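Local coordinates for protein dual function macrocyclase-peptidase POPB (Galerina marginata, PDB 5N4B) that cleaves peptide bonds on the C-terminal side of proline and macrocyclises precursor peptides in the biosynthesis of the amanitin toxins, at residues 406-411 against 417-422; 363-366 against 372-375. The protein carries 1 engineered substitution. All coordinates share one frame; numbering follows the deposited sequence.

Contact 1 of 2, residues 406-411 against 417-422; sequences ASIANR and FFLTLS
Ser407 and Thr420 form a hydrogen-bonded antiparallel pair, Ser407 N to Thr420 O at 3.0 Å and Thr420 N to Ser407 O at 2.9 Å, and Ala409 with Phe418 repeats the pattern two residues on, in strands whose directions differ by 157°. This is the hairpin of strands 405-409 and 416-423, the first two of a four-stranded blade in the seven-bladed propeller of prolyl oligopeptidases. The bonds differ in approach: Ser407 N lies in the carbonyl plane of Thr420, whereas Ala409 N comes from above that of Phe418, 38° out of it.

Ala406, Ile408, Leu419 and Leu421 share one face, turned to the blade that holds strands 372-379 and 382-388. Ile408 and Leu419 lie side by side and point the same way, Ile408 CG1 touching Leu419 CD2 at 4.0 Å. Closer still is Leu421 CD2, 3.6 Å from Ala406 CB; it gets there because CG of Leu421 stands beside its own backbone N (chi1 -53°), which swings the CD2 methyl toward the neighbouring strand. At the far end the CB atoms of Asn410 and Phe417 meet at 3.5 Å. The Asn410 amide turns out of the hairpin to Asn366 and Cys367 of the adjacent blade, while the Phe417 ring leads away to Tyr433 of the next strand.

The other face carries Ser407, Ala409, Phe418 and Thr420 and borders the bound peptide, a polar side chain of which is hydrogen-bonded to Thr420 OG1. Thr420 places this hydroxyl between its backbone N and carbonyl carbon, where it also meets Ser407 CB. A water 2.7 Å from Thr420 OG1 also makes a weak 3.4 Å bond to Ser407 OG.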
loop_
_atom_site.group_PDB
_atom_site.type_symbol
_atom_site.label_atom_id
_atom_site.label_comp_id
_atom_site.label_asym_id
_atom_site.label_seq_id
_atom_site.Cartn_x
_atom_site.Cartn_y
_atom_site.Cartn_z
ATOM N N ALA A 406 2.010 -1.028 -14.472
ATOM C CA ALA A 406 0.955 -0.343 -15.212
ATOM C C ALA A 406 -0.393 -0.490 -14.512
ATOM O O ALA A 406 -0.664 -1.491 -13.846
ATOM C CB ALA A 406 0.837 -0.920 -16.581
ATOM N N SER A 407 -1.242 0.514 -14.658
ATOM C CA SER A 407 -2.635 0.447 -14.224
ATOM C C SER A 407 -3.544 1.073 -15.272
ATOM O O SER A 407 -3.101 1.899 -16.078
ATOM C CB SER A 407 -2.864 1.257 -12.967
ATOM O OG SER A 407 -1.975 0.915 -11.960
ATOM N N ILE A 408 -4.811 0.621 -15.285
ATOM C CA ILE A 408 -5.818 1.104 -16.229
ATOM C C ILE A 408 -6.725 2.045 -15.483
ATOM O O ILE A 408 -7.130 1.741 -14.364
ATOM C CB ILE A 408 -6.650 -0.048 -16.806
ATOM C CG1 ILE A 408 -5.789 -1.176 -17.345
ATOM C CG2 ILE A 408 -7.598 0.483 -17.910
ATOM C CD1 ILE A 408 -6.547 -2.474 -17.470
ATOM N N ALA A 409 -7.131 3.114 -16.137
ATOM C CA ALA A 409 -8.134 4.059 -15.637
ATOM C C ALA A 409 -9.140 4.337 -16.750
ATOM O O ALA A 409 -8.763 4.766 -17.851
ATOM C CB ALA A 409 -7.474 5.371 -15.231
ATOM N N ASN A 410 -10.410 4.135 -16.454
ATOM C CA ASN A 410 -11.430 4.357 -17.458
ATOM C C ASN A 410 -12.822 4.308 -16.833
ATOM O O ASN A 410 -13.020 3.918 -15.676
ATOM C CB ASN A 410 -11.335 3.363 -18.610
ATOM C CG ASN A 410 -11.918 2.028 -18.296
ATOM O OD1 ASN A 410 -11.632 1.427 -17.273
ATOM N ND2 ASN A 410 -12.775 1.561 -19.167
ATOM N N ARG A 411 -13.787 4.653 -17.682
ATOM C CA ARG A 411 -15.210 4.464 -17.432
ATOM C C ARG A 411 -15.736 3.668 -18.613
ATOM O O ARG A 411 -15.599 4.090 -19.763
ATOM C CB ARG A 411 -15.931 5.813 -17.272
ATOM C CG ARG A 411 -15.358 6.646 -16.123
ATOM C CD ARG A 411 -16.113 7.984 -15.980
ATOM N NE ARG A 411 -17.463 7.745 -15.506
ATOM C CZ ARG A 411 -18.467 8.579 -15.679
ATOM N NH1 ARG A 411 -18.298 9.734 -16.287
ATOM N NH2 ARG A 411 -19.673 8.231 -15.259
ATOM N N PHE A 417 -9.701 4.986 -22.888
ATOM C CA PHE A 417 -9.166 4.622 -21.593
ATOM C C PHE A 417 -7.757 5.183 -21.472
ATOM O O PHE A 417 -7.125 5.562 -22.467
ATOM C CB PHE A 417 -9.190 3.112 -21.328
ATOM C CG PHE A 417 -8.399 2.259 -22.295
ATOM C CD1 PHE A 417 -7.082 1.977 -22.045
ATOM C CD2 PHE A 417 -9.015 1.708 -23.421
ATOM C CE1 PHE A 417 -6.373 1.151 -22.953
ATOM C CE2 PHE A 417 -8.313 0.905 -24.300
ATOM C CZ PHE A 417 -6.998 0.641 -24.059
ATOM N N PHE A 418 -7.252 5.204 -20.233
ATOM C CA PHE A 418 -5.891 5.592 -19.953
ATOM C C PHE A 418 -5.118 4.460 -19.294
ATOM O O PHE A 418 -5.664 3.545 -18.668
ATOM C CB PHE A 418 -5.816 6.797 -18.983
ATOM C CG PHE A 418 -6.451 8.008 -19.512
ATOM C CD1 PHE A 418 -5.806 8.781 -20.472
ATOM C CD2 PHE A 418 -7.720 8.380 -19.095
ATOM C CE1 PHE A 418 -6.428 9.884 -21.005
ATOM C CE2 PHE A 418 -8.321 9.534 -19.640
ATOM C CZ PHE A 418 -7.683 10.227 -20.589
ATOM N N LEU A 419 -3.799 4.540 -19.474
ATOM C CA LEU A 419 -2.832 3.722 -18.747
ATOM C C LEU A 419 -1.897 4.640 -17.986
ATOM O O LEU A 419 -1.397 5.636 -18.546
ATOM C CB LEU A 419 -2.003 2.837 -19.664
ATOM C CG LEU A 419 -2.753 1.948 -20.622
ATOM C CD1 LEU A 419 -1.744 1.285 -21.600
ATOM C CD2 LEU A 419 -3.557 0.939 -19.909
ATOM N N THR A 420 -1.651 4.313 -16.726
ATOM C CA THR A 420 -0.613 4.988 -15.952
ATOM C C THR A 420 0.568 4.033 -15.816
ATOM O O THR A 420 0.407 2.878 -15.395
ATOM C CB THR A 420 -1.107 5.501 -14.616
ATOM O OG1 THR A 420 -1.617 4.449 -13.840
ATOM C CG2 THR A 420 -2.260 6.464 -14.835
ATOM N N LEU A 421 1.738 4.499 -16.228
ATOM C CA LEU A 421 2.942 3.691 -16.426
ATOM C C LEU A 421 4.064 4.298 -15.597
ATOM O O LEU A 421 4.338 5.504 -15.703
ATOM C CB LEU A 421 3.351 3.686 -17.919
ATOM C CG LEU A 421 2.225 3.277 -18.869
ATOM C CD1 LEU A 421 2.713 3.483 -20.277
ATOM C CD2 LEU A 421 1.777 1.849 -18.636
ATOM N N SER A 422 4.732 3.481 -14.804
ATOM C CA SER A 422 5.913 3.957 -14.080
ATOM C C SER A 422 6.839 2.791 -13.796
ATOM O O SER A 422 6.468 1.633 -13.935
ATOM C CB SER A 422 5.559 4.681 -12.792
ATOM O OG SER A 422 5.131 3.773 -11.786
HETATM O O HOH W 1 0.155 3.539 -11.954
#

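Contact 2 of 2, residues 363-366 against 372-375; sequences AQVN and YFVA
Asn366 and Val374 exchange both of their backbone hydrogen bonds, joining strands 361-368 and 372-379 as the first hairpin of another four-stranded blade of the propeller. The Asn366 N to Val374 O bond is 2.9 Å long with its donor in the carbonyl plane; Val374 N returns to Asn366 O at 2.8 Å. Next to them Val365 and Ala375 make a non-hydrogen-bonded pair, across which Val365 CA sits 3.2 Å from Val374 O in a CA-H...O contact. Beyond it lies a classic beta bulge, Ala363 and Gln364 both facing Ile376.

The tight part is the face of Val365, Phe373 and Ala375. Val365 sets CG1 anti to its backbone N (chi1 -178°), directing that methyl to the Phe373 ring, where it comes within 4.0 Å of CD1. The two side chains cross obliquely, and Val365 CG2 completes the patch more loosely against Ala375 CB at 4.3 Å. Ile318 of the preceding blade covers both Val365 and Phe373, and the ring also meets Phe353 edge-to-face.

The other face is looser and partly open to solvent at Gln364 and Asn366, whose amides touch little of the partner strand and reach instead for Ile408 and Asn410 of the adjacent blade. The Gln364 chain is extended through its first two torsions, which carries its amide that far. Between the two amides runs just a weak, bent bond, Gln364 NE2 to Asn366 OD1, 3.1 Å long with 126° at the hydrogen.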
loop_
_atom_site.group_PDB
_atom_site.type_symbol
_atom_site.label_atom_id
_atom_site.label_comp_id
_atom_site.label_asym_id
_atom_site.label_seq_id
_atom_site.Cartn_x
_atom_site.Cartn_y
_atom_site.Cartn_z
ATOM N N ALA A 363 -3.461 -9.381 -13.497
ATOM C CA ALA A 363 -3.455 -8.417 -12.387
ATOM C C ALA A 363 -4.656 -7.495 -12.379
ATOM O O ALA A 363 -5.100 -7.089 -11.298
ATOM C CB ALA A 363 -2.183 -7.568 -12.467
ATOM N N GLN A 364 -5.168 -7.124 -13.545
ATOM C CA GLN A 364 -6.282 -6.182 -13.641
ATOM C C GLN A 364 -7.005 -6.398 -14.965
ATOM O O GLN A 364 -6.346 -6.631 -15.994
ATOM C CB GLN A 364 -5.738 -4.750 -13.581
ATOM C CG GLN A 364 -6.836 -3.693 -13.447
ATOM C CD GLN A 364 -6.373 -2.241 -13.498
ATOM O OE1 GLN A 364 -5.221 -1.916 -13.732
ATOM N NE2 GLN A 364 -7.328 -1.353 -13.381
ATOM N N VAL A 365 -8.333 -6.266 -14.966
ATOM C CA VAL A 365 -9.131 -6.296 -16.195
ATOM C C VAL A 365 -10.218 -5.260 -16.042
ATOM O O VAL A 365 -10.986 -5.320 -15.066
ATOM C CB VAL A 365 -9.772 -7.666 -16.504
ATOM C CG1 VAL A 365 -10.542 -7.602 -17.812
ATOM C CG2 VAL A 365 -8.760 -8.768 -16.633
ATOM N N ASN A 366 -10.323 -4.361 -17.024
ATOM C CA ASN A 366 -11.386 -3.349 -17.093
ATOM C C ASN A 366 -12.156 -3.490 -18.400
ATOM O O ASN A 366 -11.575 -3.755 -19.453
ATOM C CB ASN A 366 -10.837 -1.943 -17.024
ATOM C CG ASN A 366 -10.253 -1.582 -15.684
ATOM O OD1 ASN A 366 -9.882 -2.423 -14.838
ATOM N ND2 ASN A 366 -10.137 -0.288 -15.464
ATOM N N TYR A 372 -15.217 -4.005 -24.960
ATOM C CA TYR A 372 -13.835 -4.450 -25.011
ATOM C C TYR A 372 -13.316 -4.655 -23.597
ATOM O O TYR A 372 -13.882 -4.193 -22.606
ATOM C CB TYR A 372 -12.939 -3.440 -25.725
ATOM C CG TYR A 372 -13.198 -3.231 -27.184
ATOM C CD1 TYR A 372 -14.243 -2.455 -27.611
ATOM C CD2 TYR A 372 -12.380 -3.827 -28.120
ATOM C CE1 TYR A 372 -14.475 -2.274 -28.996
ATOM C CE2 TYR A 372 -12.578 -3.652 -29.485
ATOM C CZ TYR A 372 -13.638 -2.873 -29.914
ATOM O OH TYR A 372 -13.878 -2.668 -31.271
ATOM N N PHE A 373 -12.209 -5.361 -23.499
ATOM C CA PHE A 373 -11.558 -5.569 -22.214
ATOM C C PHE A 373 -10.097 -5.198 -22.334
ATOM O O PHE A 373 -9.445 -5.541 -23.312
ATOM C CB PHE A 373 -11.707 -7.003 -21.721
ATOM C CG PHE A 373 -13.124 -7.410 -21.504
ATOM C CD1 PHE A 373 -13.717 -7.183 -20.281
ATOM C CD2 PHE A 373 -13.861 -7.949 -22.521
ATOM C CE1 PHE A 373 -15.032 -7.527 -20.055
ATOM C CE2 PHE A 373 -15.182 -8.307 -22.285
ATOM C CZ PHE A 373 -15.766 -8.104 -21.086
ATOM N N VAL A 374 -9.576 -4.492 -21.335
ATOM C CA VAL A 374 -8.156 -4.152 -21.229
ATOM C C VAL A 374 -7.621 -4.965 -20.063
ATOM O O VAL A 374 -8.222 -4.973 -18.988
ATOM C CB VAL A 374 -7.938 -2.647 -21.034
ATOM C CG1 VAL A 374 -6.464 -2.290 -21.096
ATOM C CG2 VAL A 374 -8.734 -1.823 -22.067
ATOM N N ALA A 375 -6.517 -5.698 -20.292
ATOM C CA ALA A 375 -5.958 -6.613 -19.306
ATOM C C ALA A 375 -4.509 -6.264 -19.068
ATOM O O ALA A 375 -3.768 -5.975 -20.006
ATOM C CB ALA A 375 -6.008 -8.051 -19.830
#

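Contacts 1 and 2 are the inner hairpins of consecutive propeller blades, met in series along the chain, with centres about 10 Å apart. Two probable hydrogen bonds tie them: Gln364 OE1 to Ile408 N at 3.0 Å and Asn366 ND2 to Asn410 OD1 at 2.9 Å. Beside these, Ile408 CD1 rests against Val374 O at 3.4 Å. Both contacts lie away from the charge relay residues Asp662, His699 and the engineered Ala578. Contact 1 nevertheless borders the bound peptide on its Ser407, Ala409 and Thr420 face, while Ile408, on the other face, meets strand 372-379, which places contact 2 on the side away from the peptide.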